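Long-range contacts in photoreceptor-histidine kinase BphP (Stigmatella aurantiaca DW4/3-1, PDB 6BAF), which probably senses light through a bilin held in its GAF domain and signals through its own histidine kinase activity: residues 251-256 against 272-277; 155-160 against 178-183; 205-210 against 257-262. All coordinates share one frame; numbering follows the deposited sequence. Where two conformers were deposited one is given.

All three contacts lie in the six-stranded antiparallel sheet of the GAF domain (strands side by side in the order 188-189, 170-177, 158-164, 266-275, 255-263, 207-210) and the loops at its end. Interaction 2 closes along the chain before the others open, whereas the segments of interactions 1 and 3 alternate and both use strand 255-263. The centres of interactions 1 and 2 are about 8 Å apart, 1 and 3 about 14 Å, and 2 and 3 about 18 Å. Two serines of strand 255-263, one each in interactions 1 and 3, bond the same chromophore propionate, and 266-275 joins in through a water. Interaction 2 fastens the loop between 170-177 and 188-189 to the start of strand 158-164.

Interaction 1 (251-256 against 272-277); sequences MGVQAS and SCTQVS. With BLR (3-[5-[(Z)-(4-ethenyl-3-methyl-5-oxidanylidene-pyrrol-2-ylidene)methyl]-2-[[5-[(Z)-(3-ethenyl-4-methyl-5-oxidanylidene-pyrrol-2-ylidene)methyl]-3-(3-hydroxy-3-oxopropyl)-4-methyl-1H-pyrrol-2-yl]methyl]-4-methyl-1H-pyrrol-3-yl]propanoic acid), chain B.
V253 lays both methyl groups against T274, CG1 and CG2 each 3.9 Å from T274 CB, and the two side chains cross at about a right angle. On its other branch T274 holds OG1 toward R158, from whose NE it accepts a hydrogen bond, while T274 CG2 stands 3.9 Å from the bilin carbonyl oxygen BLR OB. The backbones are joined by two bonds: Q254 N gives to Q275 O (2.8 Å), approaching nearly along the C=O axis, and Q275 N gives to A255 O (2.9 Å). A255 and Q275 form an antiparallel hydrogen-bonded pair, followed by the non-hydrogen-bonded pair S256 and T274. With OG anti to the backbone N (chi1 -166°), S256 reaches the chromophore and donates to the propionate oxygen BLR O2A (2.8 Å). A water donates to S256 OG (2.6 Å) and also bonds S272 OG, bridging the two strands beside the propionate. At the other end, the Schellman motif at G252 finishes helix 242-251 and turns the chain into strand 255-263. The contact thus closes the open end of the 255-263/266-275 hairpin, with strand 158-164 alongside 266-275 and L248 of helix 242-251 packed on V253 and S256.

Interaction 2 (155-160 against 178-183); sequences GFDRAI and DARADP
R158 NH2 donates to D182 O at 2.6 Å, the shortest polar bond between the two segments. That oxygen lies at the guanidinium edge, and the donor arrives in the carbonyl plane on a lone pair, although the N-H is bent to 134°. R158 extends along the loop with CG anti to its own N (chi1 178°) and bends at chi3, which brings NH2 to its acceptor, and A181 CB packs 3.5 Å from R158 NH2. A second link runs through the backbone, D157 O accepting from D178 N at 2.9 Å. D157 and R158 both face T274 in a classic beta bulge at the start of strand 158-164. On the opposing segment, D178 OD2 is gripped by two donors of R180, the backbone N at 3.1 Å and the side-chain NE at 3.2 Å, which reach it from opposite faces of the carboxylate plane. The bond from R180 N makes an Asx turn of D178, set at the start of a type I beta turn that runs from D178 to A181 and leads the chain away from strand 170-177. The NE bond is also a salt bridge, and it meets the oxygen from well above that plane, 60° out. The same arginine carries the charge across to D157: D157 OD1 lies over one face of the guanidinium, 3.5 Å from R180 NE, and since no N-H points at it the attraction is one of charge alone. R180 therefore sits between two acidic groups, which probably eases the repulsion between D157 and D178. The carboxylate of D157 has its stronger partners just past the end of strand 266-275, OD2 accepting from S277 OG and V276 N.

Interaction 3 (205-210 against 257-262); sequences NWLRII and MSISLM. With BLR (3-[5-[(Z)-(4-ethenyl-3-methyl-5-oxidanylidene-pyrrol-2-ylidene)methyl]-2-[[5-[(Z)-(3-ethenyl-4-methyl-5-oxidanylidene-pyrrol-2-ylidene)methyl]-3-(3-hydroxy-3-oxopropyl)-4-methyl-1H-pyrrol-2-yl]methyl]-4-methyl-1H-pyrrol-3-yl]propanoic acid), chain B.
R208 NH1 donates to S260 OG at 2.6 Å, and R208 NH2 to S258 OG at 2.9 Å, so one guanidinium spans two serines of the adjoining strand. NH1 has a second acceptor within its own segment, N205 O, which it meets at the guanidinium edge and on a lone pair of the carbonyl. The side chain arrives by folding back: CG stands between the backbone N and the carbonyl carbon (chi1 57°), and further bends at chi2 and chi3 carry the group over S258 O, which lies against one face. Both serine hydroxyls do double duty. S258 OG accepts from R208 and gives its proton to the chromophore propionate, BLR O1A, at 2.6 Å, whereas S260 OG is also hydrogen-bonded to Y202 O. Y202 makes a cation-pi contact with R208 as well.

Three backbone bonds join the antiparallel segments. R208 and S258 form the hydrogen-bonded pair, R208 N giving to S258 O and S258 N to R208 O, both at 3.0 Å; S260 N gives to W206 O at 2.9 Å. L207 opposite I259 and I209 opposite M257, both non-hydrogen-bonded pairs, put their side chains on the face turned to helix 284-300. There L207 CD1 comes within 4.1 Å of both M257 CG and I259 CG1. Farther along, M262 CG sits over the five-membered ring of W206 in a CH-pi contact, its sulfur oblique to the ring in a Met-aromatic contact, while W206 NE1 donates to Q203 O. R134 of the second subunit packs on the same tryptophan. The edge strand 207-210 thus completes the GAF-domain sheet, and R208 probably helps to position S258, whose hydroxyl bonds the bilin propionate.

Interaction 1 (251-256 against 272-277)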
loop_
_atom_site.group_PDB
_atom_site.type_symbol
_atom_site.label_atom_id
_atom_site.label_comp_id
_atom_site.label_asym_id
_atom_site.label_seq_id
_atom_site.Cartn_x
_atom_site.Cartn_y
_atom_site.Cartn_z
ATOM N N MET A 251 13.888 15.011 -28.490
ATOM C CA MET A 251 12.585 15.442 -28.075
ATOM C C MET A 251 12.673 16.567 -27.041
ATOM O O MET A 251 11.644 17.152 -26.698
ATOM C CB MET A 251 11.861 14.217 -27.547
ATOM C CG MET A 251 10.417 14.282 -27.654
ATOM S SD MET A 251 9.861 12.716 -27.029
ATOM C CE MET A 251 8.843 13.217 -25.670
ATOM N N GLY A 252 13.872 16.873 -26.544
ATOM C CA GLY A 252 14.036 17.820 -25.457
ATOM C C GLY A 252 13.736 17.310 -24.062
ATOM O O GLY A 252 13.396 18.116 -23.193
ATOM N N VAL A 253 13.874 16.000 -23.810
ATOM C CA VAL A 253 13.499 15.362 -22.544
ATOM C C VAL A 253 14.769 15.023 -21.792
ATOM O O VAL A 253 15.684 14.438 -22.375
ATOM C CB VAL A 253 12.651 14.107 -22.797
ATOM C CG1 VAL A 253 12.570 13.237 -21.547
ATOM C CG2 VAL A 253 11.256 14.520 -23.255
ATOM N N GLN A 254 14.847 15.393 -20.506
ATOM C CA GLN A 254 16.037 15.162 -19.690
ATOM C C GLN A 254 15.935 13.930 -18.797
ATOM O O GLN A 254 16.958 13.469 -18.262
ATOM C CB GLN A 254 16.317 16.385 -18.802
ATOM C CG GLN A 254 17.617 16.305 -18.020
ATOM C CD GLN A 254 18.836 16.275 -18.927
ATOM O OE1 GLN A 254 18.927 17.049 -19.874
ATOM N NE2 GLN A 254 19.763 15.362 -18.657
ATOM N N ALA A 255 14.734 13.390 -18.606
ATOM C CA ALA A 255 14.527 12.263 -17.714
ATOM C C ALA A 255 13.179 11.655 -18.048
ATOM O O ALA A 255 12.288 12.331 -18.579
ATOM C CB ALA A 255 14.615 12.681 -16.228
ATOM N N SER A 256 13.025 10.373 -17.724
ATOM C CA SER A 256 11.851 9.625 -18.164
ATOM C C SER A 256 11.526 8.531 -17.159
ATOM O O SER A 256 12.421 8.020 -16.488
ATOM C CB SER A 256 12.121 8.959 -19.513
ATOM O OG SER A 256 10.916 8.514 -20.063
ATOM N N SER A 272 3.576 6.960 -19.290
ATOM C CA SER A 272 4.879 7.487 -19.673
ATOM C C SER A 272 5.040 8.870 -19.081
ATOM O O SER A 272 4.198 9.733 -19.320
ATOM C CB SER A 272 5.019 7.556 -21.228
ATOM O OG SER A 272 6.263 8.187 -21.578
ATOM N N CYS A 273 6.121 9.090 -18.331
ATOM C CA CYS A 273 6.419 10.378 -17.713
ATOM C C CYS A 273 7.708 10.914 -18.272
ATOM O O CYS A 273 8.658 10.147 -18.501
ATOM C CB CYS A 273 6.592 10.299 -16.181
ATOM S SG CYS A 273 5.241 9.389 -15.420
ATOM N N THR A 274 7.755 12.236 -18.443
ATOM C CA THR A 274 8.931 12.875 -19.009
ATOM C C THR A 274 9.165 14.194 -18.299
ATOM O O THR A 274 8.225 14.873 -17.861
ATOM C CB THR A 274 8.782 13.094 -20.542
ATOM O OG1 THR A 274 7.496 13.650 -20.821
ATOM C CG2 THR A 274 8.863 11.745 -21.302
ATOM N N GLN A 275 10.432 14.533 -18.172
ATOM C CA GLN A 275 10.882 15.773 -17.567
ATOM C C GLN A 275 11.538 16.589 -18.664
ATOM O O GLN A 275 12.450 16.089 -19.329
ATOM C CB GLN A 275 11.891 15.493 -16.460
ATOM C CG GLN A 275 12.201 16.702 -15.604
ATOM C CD GLN A 275 11.084 17.019 -14.609
ATOM O OE1 GLN A 275 9.959 16.503 -14.694
ATOM N NE2 GLN A 275 11.407 17.842 -13.641
ATOM N N VAL A 276 11.062 17.812 -18.886
ATOM C CA VAL A 276 11.752 18.689 -19.827
ATOM C C VAL A 276 12.826 19.482 -19.095
ATOM O O VAL A 276 13.864 19.796 -19.679
ATOM C CB VAL A 276 10.751 19.604 -20.562
ATOM C CG1 VAL A 276 9.588 18.783 -21.105
ATOM C CG2 VAL A 276 10.202 20.619 -19.644
ATOM N N SER A 277 12.605 19.730 -17.800
ATOM C CA SER A 277 13.436 20.483 -16.864
ATOM C C SER A 277 14.828 19.909 -16.727
ATOM O O SER A 277 15.666 20.051 -17.614
ATOM C CB SER A 277 12.807 20.483 -15.450
ATOM O OG SER A 277 11.459 20.977 -15.423
HETATM C CHA BLR B . 11.912 2.832 -25.598
HETATM N NA BLR B . 10.453 4.672 -26.547
HETATM C C1A BLR B . 10.830 3.877 -25.534
HETATM C C2A BLR B . 10.069 4.146 -24.393
HETATM C C3A BLR B . 9.184 5.111 -24.718
HETATM C C4A BLR B . 9.444 5.441 -26.056
HETATM C CMA BLR B . 8.112 5.698 -23.752
HETATM C CAA BLR B . 10.227 3.432 -23.049
HETATM C CBA BLR B . 11.385 4.007 -22.193
HETATM C CGA BLR B . 10.995 5.333 -21.520
HETATM O O1A BLR B . 10.003 5.311 -20.733
HETATM O O2A BLR B . 11.627 6.438 -21.732
HETATM C CHB BLR B . 8.761 6.438 -26.968
HETATM N NB BLR B . 8.438 8.378 -25.394
HETATM C C1B BLR B . 8.139 7.524 -26.606
HETATM C C2B BLR B . 7.024 8.186 -27.325
HETATM C C3B BLR B . 6.613 9.350 -26.652
HETATM C C4B BLR B . 7.444 9.540 -25.431
HETATM C CMB BLR B . 6.365 7.692 -28.617
HETATM O OB BLR B . 7.397 10.410 -24.635
HETATM C CAB BLR B . 5.448 10.224 -27.147
HETATM C CBB BLR B . 4.983 11.226 -26.437
HETATM N NC BLR B . 12.969 4.696 -30.685
HETATM C C1C BLR B . 12.773 5.476 -31.973
HETATM C C2C BLR B . 13.533 4.722 -33.015
HETATM C C3C BLR B . 14.145 3.558 -32.481
HETATM C C4C BLR B . 13.833 3.491 -31.019
HETATM C CMC BLR B . 13.583 5.174 -34.459
HETATM O OC BLR B . 12.166 6.480 -32.124
HETATM C CAC BLR B . 15.005 2.546 -33.263
HETATM C CBC BLR B . 14.562 1.957 -34.388
HETATM C CHD BLR B . 14.235 2.568 -30.201
HETATM N ND BLR B . 12.697 3.129 -28.048
HETATM C C1D BLR B . 13.769 2.411 -28.775
HETATM C C2D BLR B . 14.420 1.439 -27.913
HETATM C C3D BLR B . 13.743 1.502 -26.623
HETATM C C4D BLR B . 12.646 2.534 -26.666
HETATM C CMD BLR B . 15.574 0.516 -28.326
HETATM C CAD BLR B . 14.090 0.677 -25.401
HETATM C CBD BLR B . 14.971 1.516 -24.489
HETATM C CGD BLR B . 15.343 0.506 -23.420
HETATM O O1D BLR B . 14.421 -0.002 -22.696
HETATM O O2D BLR B . 16.551 0.126 -23.339
HETATM O O HOH W 1 8.478 7.713 -20.416
#

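Interaction 2 (155-160 against 178-183)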
loop_
_atom_site.group_PDB
_atom_site.type_symbol
_atom_site.label_atom_id
_atom_site.label_comp_id
_atom_site.label_asym_id
_atom_site.label_seq_id
_atom_site.Cartn_x
_atom_site.Cartn_y
_atom_site.Cartn_z
ATOM N N GLY A 155 6.200 14.454 -9.495
ATOM C CA GLY A 155 6.713 15.745 -9.906
ATOM C C GLY A 155 7.169 15.833 -11.353
ATOM O O GLY A 155 7.804 16.821 -11.728
ATOM N N PHE A 156 6.877 14.838 -12.179
ATOM C CA PHE A 156 7.274 14.913 -13.580
ATOM C C PHE A 156 6.534 16.041 -14.319
ATOM O O PHE A 156 5.343 16.280 -14.097
ATOM C CB PHE A 156 7.000 13.560 -14.253
ATOM C CG PHE A 156 8.200 12.620 -14.269
ATOM C CD1 PHE A 156 9.288 12.867 -15.109
ATOM C CD2 PHE A 156 8.215 11.460 -13.475
ATOM C CE1 PHE A 156 10.403 11.968 -15.179
ATOM C CE2 PHE A 156 9.307 10.555 -13.527
ATOM C CZ PHE A 156 10.411 10.823 -14.380
ATOM N N ASP A 157 7.238 16.694 -15.247
ATOM C CA ASP A 157 6.620 17.720 -16.090
ATOM C C ASP A 157 5.457 17.198 -16.899
ATOM O O ASP A 157 4.526 17.960 -17.185
ATOM C CB ASP A 157 7.644 18.322 -17.057
ATOM C CG ASP A 157 8.643 19.179 -16.350
ATOM O OD1 ASP A 157 8.214 19.829 -15.384
ATOM O OD2 ASP A 157 9.853 19.196 -16.707
ATOM N N ARG A 158 5.489 15.931 -17.324
ATOM C CA ARG A 158 4.418 15.411 -18.155
ATOM C C ARG A 158 4.187 13.951 -17.820
ATOM O O ARG A 158 5.142 13.202 -17.626
ATOM C CB ARG A 158 4.759 15.589 -19.659
ATOM C CG ARG A 158 3.718 15.018 -20.681
ATOM C CD ARG A 158 3.993 15.554 -22.184
ATOM N NE ARG A 158 5.418 15.513 -22.398
ATOM C CZ ARG A 158 6.175 16.474 -22.893
ATOM N NH1 ARG A 158 7.476 16.243 -22.958
ATOM N NH2 ARG A 158 5.660 17.612 -23.355
ATOM N N ALA A 159 2.930 13.528 -17.798
ATOM C CA ALA A 159 2.582 12.127 -17.657
ATOM C C ALA A 159 1.467 11.861 -18.641
ATOM O O ALA A 159 0.482 12.605 -18.664
ATOM C CB ALA A 159 2.120 11.768 -16.225
ATOM N N ILE A 160 1.600 10.802 -19.451
ATOM C CA ILE A 160 0.582 10.460 -20.427
ATOM C C ILE A 160 0.200 9.006 -20.251
ATOM O O ILE A 160 0.939 8.213 -19.659
ATOM C CB ILE A 160 1.060 10.726 -21.878
ATOM C CG1 ILE A 160 2.265 9.815 -22.223
ATOM C CG2 ILE A 160 1.448 12.200 -22.028
ATOM C CD1 ILE A 160 2.539 9.665 -23.779
ATOM N N ASP A 178 2.687 20.079 -16.569
ATOM C CA ASP A 178 3.056 21.456 -16.313
ATOM C C ASP A 178 2.858 22.279 -17.586
ATOM O O ASP A 178 2.832 21.735 -18.693
ATOM C CB ASP A 178 4.513 21.519 -15.870
ATOM C CG ASP A 178 4.855 22.826 -15.186
ATOM O OD1 ASP A 178 4.473 22.982 -13.998
ATOM O OD2 ASP A 178 5.503 23.688 -15.835
ATOM N N ALA A 179 2.733 23.611 -17.432
ATOM C CA ALA A 179 2.515 24.469 -18.603
ATOM C C ALA A 179 3.789 24.658 -19.424
ATOM O O ALA A 179 3.709 25.001 -20.608
ATOM C CB ALA A 179 1.955 25.826 -18.180
ATOM N N ARG A 180 4.952 24.401 -18.835
ATOM C CA ARG A 180 6.257 24.381 -19.499
ATOM C C ARG A 180 6.432 23.245 -20.524
ATOM O O ARG A 180 7.380 23.271 -21.329
ATOM C CB ARG A 180 7.322 24.298 -18.392
ATOM C CG ARG A 180 8.495 23.350 -18.629
ATOM C CD ARG A 180 9.426 23.355 -17.424
ATOM N NE ARG A 180 8.618 23.154 -16.227
ATOM C CZ ARG A 180 9.098 23.167 -14.983
ATOM N NH1 ARG A 180 10.400 23.378 -14.777
ATOM N NH2 ARG A 180 8.271 22.977 -13.949
ATOM N N ALA A 181 5.566 22.244 -20.515
ATOM C CA ALA A 181 5.713 21.088 -21.381
ATOM C C ALA A 181 4.695 21.200 -22.504
ATOM O O ALA A 181 3.500 21.417 -22.240
ATOM C CB ALA A 181 5.524 19.788 -20.589
ATOM N N ASP A 182 5.170 21.071 -23.747
ATOM C CA ASP A 182 4.274 21.040 -24.897
ATOM C C ASP A 182 3.247 19.924 -24.747
ATOM O O ASP A 182 3.549 18.855 -24.202
ATOM C CB ASP A 182 5.045 20.812 -26.191
ATOM C CG ASP A 182 6.127 21.855 -26.435
ATOM O OD1 ASP A 182 6.017 22.982 -25.918
ATOM O OD2 ASP A 182 7.098 21.532 -27.160
ATOM N N PRO A 183 2.033 20.130 -25.269
ATOM C CA PRO A 183 0.978 19.105 -25.201
ATOM C C PRO A 183 1.130 18.069 -26.305
ATOM O O PRO A 183 1.064 18.406 -27.492
ATOM C CB PRO A 183 -0.311 19.919 -25.393
ATOM C CG PRO A 183 0.146 21.085 -26.267
ATOM C CD PRO A 183 1.543 21.412 -25.809
#

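Interaction 3 (205-210 against 257-262)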
loop_
_atom_site.group_PDB
_atom_site.type_symbol
_atom_site.label_atom_id
_atom_site.label_comp_id
_atom_site.label_asym_id
_atom_site.label_seq_id
_atom_site.Cartn_x
_atom_site.Cartn_y
_atom_site.Cartn_z
ATOM N N ASN A 205 8.787 -6.849 -17.520
ATOM C CA ASN A 205 9.368 -5.947 -16.537
ATOM C C ASN A 205 8.557 -4.653 -16.654
ATOM O O ASN A 205 8.687 -3.922 -17.654
ATOM C CB ASN A 205 10.863 -5.726 -16.815
ATOM C CG ASN A 205 11.478 -4.782 -15.816
ATOM O OD1 ASN A 205 10.744 -4.154 -15.080
ATOM N ND2 ASN A 205 12.806 -4.677 -15.761
ATOM N N TRP A 206 7.722 -4.363 -15.647
ATOM C CA TRP A 206 6.655 -3.375 -15.808
ATOM C C TRP A 206 7.051 -1.947 -15.451
ATOM O O TRP A 206 6.214 -1.045 -15.573
ATOM C CB TRP A 206 5.437 -3.792 -14.986
ATOM C CG TRP A 206 4.854 -5.069 -15.462
ATOM C CD1 TRP A 206 5.007 -5.651 -16.716
ATOM C CD2 TRP A 206 4.015 -5.947 -14.708
ATOM N NE1 TRP A 206 4.290 -6.833 -16.773
ATOM C CE2 TRP A 206 3.684 -7.040 -15.550
ATOM C CE3 TRP A 206 3.511 -5.918 -13.392
ATOM C CZ2 TRP A 206 2.883 -8.094 -15.113
ATOM C CZ3 TRP A 206 2.709 -6.965 -12.958
ATOM C CH2 TRP A 206 2.390 -8.030 -13.818
ATOM N N LEU A 207 8.298 -1.690 -15.092
ATOM C CA LEU A 207 8.720 -0.353 -14.685
ATOM C C LEU A 207 10.106 -0.063 -15.236
ATOM O O LEU A 207 10.969 -0.937 -15.219
ATOM C CB LEU A 207 8.742 -0.242 -13.133
ATOM C CG LEU A 207 9.606 0.884 -12.521
ATOM C CD1 LEU A 207 8.939 2.198 -12.696
ATOM C CD2 LEU A 207 10.000 0.601 -11.047
ATOM N N ARG A 208 10.325 1.144 -15.749
ATOM C CA ARG A 208 11.664 1.561 -16.131
ATOM C C ARG A 208 11.800 3.026 -15.784
ATOM O O ARG A 208 10.840 3.796 -15.912
ATOM C CB ARG A 208 11.943 1.331 -17.630
ATOM C CG ARG A 208 10.954 2.013 -18.542
ATOM C CD ARG A 208 10.444 1.048 -19.596
ATOM N NE ARG A 208 9.750 -0.134 -19.046
ATOM C CZ ARG A 208 8.425 -0.250 -19.006
ATOM N NH1 ARG A 208 7.857 -1.357 -18.512
ATOM N NH2 ARG A 208 7.660 0.773 -19.431
ATOM N N ILE A 209 12.986 3.414 -15.352
ATOM C CA ILE A 209 13.243 4.806 -15.012
ATOM C C ILE A 209 14.624 5.210 -15.514
ATOM O O ILE A 209 15.613 4.477 -15.344
ATOM C CB ILE A 209 13.087 5.083 -13.496
ATOM C CG1 ILE A 209 13.183 6.602 -13.264
ATOM C CG2 ILE A 209 14.118 4.326 -12.665
ATOM C CD1 ILE A 209 12.756 7.045 -11.901
ATOM N N ILE A 210 14.681 6.390 -16.133
ATOM C CA ILE A 210 15.914 7.027 -16.590
ATOM C C ILE A 210 15.974 8.391 -15.910
ATOM O O ILE A 210 15.410 9.357 -16.435
ATOM C CB ILE A 210 15.920 7.157 -18.119
ATOM C CG1 ILE A 210 15.609 5.808 -18.753
ATOM C CG2 ILE A 210 17.253 7.779 -18.636
ATOM C CD1 ILE A 210 15.179 5.909 -20.213
ATOM N N MET A 257 10.262 8.120 -17.115
ATOM C CA MET A 257 9.859 6.925 -16.389
ATOM C C MET A 257 8.622 6.393 -17.079
ATOM O O MET A 257 7.757 7.185 -17.455
ATOM C CB MET A 257 9.568 7.236 -14.896
ATOM C CG MET A 257 9.079 6.027 -14.076
ATOM S SD MET A 257 8.637 6.401 -12.311
ATOM C CE MET A 257 7.025 7.157 -12.559
ATOM N N SER A 258 8.529 5.076 -17.290
ATOM C CA SER A 258 7.284 4.530 -17.811
ATOM C C SER A 258 6.927 3.251 -17.064
ATOM O O SER A 258 7.767 2.607 -16.425
ATOM C CB SER A 258 7.315 4.293 -19.344
ATOM O OG SER A 258 8.450 3.515 -19.733
ATOM N N ILE A 259 5.644 2.923 -17.135
ATOM C CA ILE A 259 5.041 1.798 -16.447
ATOM C C ILE A 259 4.162 1.086 -17.454
ATOM O O ILE A 259 3.367 1.726 -18.151
ATOM C CB ILE A 259 4.239 2.273 -15.212
ATOM C CG1 ILE A 259 5.217 2.874 -14.207
ATOM C CG2 ILE A 259 3.502 1.109 -14.532
ATOM C CD1 ILE A 259 4.573 3.915 -13.311
ATOM N N SER A 260 4.288 -0.239 -17.528
ATOM C CA SER A 260 3.510 -1.023 -18.479
ATOM C C SER A 260 2.073 -1.169 -18.008
ATOM O O SER A 260 1.816 -1.420 -16.830
ATOM C CB SER A 260 4.116 -2.419 -18.646
ATOM O OG SER A 260 5.524 -2.342 -18.896
ATOM N N LEU A 261 1.133 -1.065 -18.937
ATOM C CA LEU A 261 -0.253 -1.386 -18.673
ATOM C C LEU A 261 -0.536 -2.697 -19.364
ATOM O O LEU A 261 -0.262 -2.838 -20.561
ATOM C CB LEU A 261 -1.174 -0.279 -19.174
ATOM C CG LEU A 261 -0.891 1.067 -18.508
ATOM C CD1 LEU A 261 -1.746 2.162 -19.100
ATOM C CD2 LEU A 261 -1.139 0.980 -16.965
ATOM N N MET A 262 -1.061 -3.660 -18.619
ATOM C CA MET A 262 -1.261 -5.007 -19.124
ATOM C C MET A 262 -2.746 -5.322 -19.188
ATOM O O MET A 262 -3.523 -4.889 -18.332
ATOM C CB MET A 262 -0.541 -6.013 -18.232
ATOM C CG MET A 262 0.979 -5.772 -18.130
ATOM S SD MET A 262 1.828 -6.178 -19.718
ATOM C CE MET A 262 1.520 -7.954 -19.812
HETATM C CHA BLR B . 11.912 2.832 -25.598
HETATM N NA BLR B . 10.453 4.672 -26.547
HETATM C C1A BLR B . 10.830 3.877 -25.534
HETATM C C2A BLR B . 10.069 4.146 -24.393
HETATM C C3A BLR B . 9.184 5.111 -24.718
HETATM C C4A BLR B . 9.444 5.441 -26.056
HETATM C CMA BLR B . 8.112 5.698 -23.752
HETATM C CAA BLR B . 10.227 3.432 -23.049
HETATM C CBA BLR B . 11.385 4.007 -22.193
HETATM C CGA BLR B . 10.995 5.333 -21.520
HETATM O O1A BLR B . 10.003 5.311 -20.733
HETATM O O2A BLR B . 11.627 6.438 -21.732
HETATM C CHB BLR B . 8.761 6.438 -26.968
HETATM N NB BLR B . 8.438 8.378 -25.394
HETATM C C1B BLR B . 8.139 7.524 -26.606
HETATM C C2B BLR B . 7.024 8.186 -27.325
HETATM C C3B BLR B . 6.613 9.350 -26.652
HETATM C C4B BLR B . 7.444 9.540 -25.431
HETATM C CMB BLR B . 6.365 7.692 -28.617
HETATM O OB BLR B . 7.397 10.410 -24.635
HETATM C CAB BLR B . 5.448 10.224 -27.147
HETATM C CBB BLR B . 4.983 11.226 -26.437
HETATM N NC BLR B . 12.969 4.696 -30.685
HETATM C C1C BLR B . 12.773 5.476 -31.973
HETATM C C2C BLR B . 13.533 4.722 -33.015
HETATM C C3C BLR B . 14.145 3.558 -32.481
HETATM C C4C BLR B . 13.833 3.491 -31.019
HETATM C CMC BLR B . 13.583 5.174 -34.459
HETATM O OC BLR B . 12.166 6.480 -32.124
HETATM C CAC BLR B . 15.005 2.546 -33.263
HETATM C CBC BLR B . 14.562 1.957 -34.388
HETATM C CHD BLR B . 14.235 2.568 -30.201
HETATM N ND BLR B . 12.697 3.129 -28.048
HETATM C C1D BLR B . 13.769 2.411 -28.775
HETATM C C2D BLR B . 14.420 1.439 -27.913
HETATM C C3D BLR B . 13.743 1.502 -26.623
HETATM C C4D BLR B . 12.646 2.534 -26.666
HETATM C CMD BLR B . 15.574 0.516 -28.326
HETATM C CAD BLR B . 14.090 0.677 -25.401
HETATM C CBD BLR B . 14.971 1.516 -24.489
HETATM C CGD BLR B . 15.343 0.506 -23.420
HETATM O O1D BLR B . 14.421 -0.002 -22.696
HETATM O O2D BLR B . 16.551 0.126 -23.339
#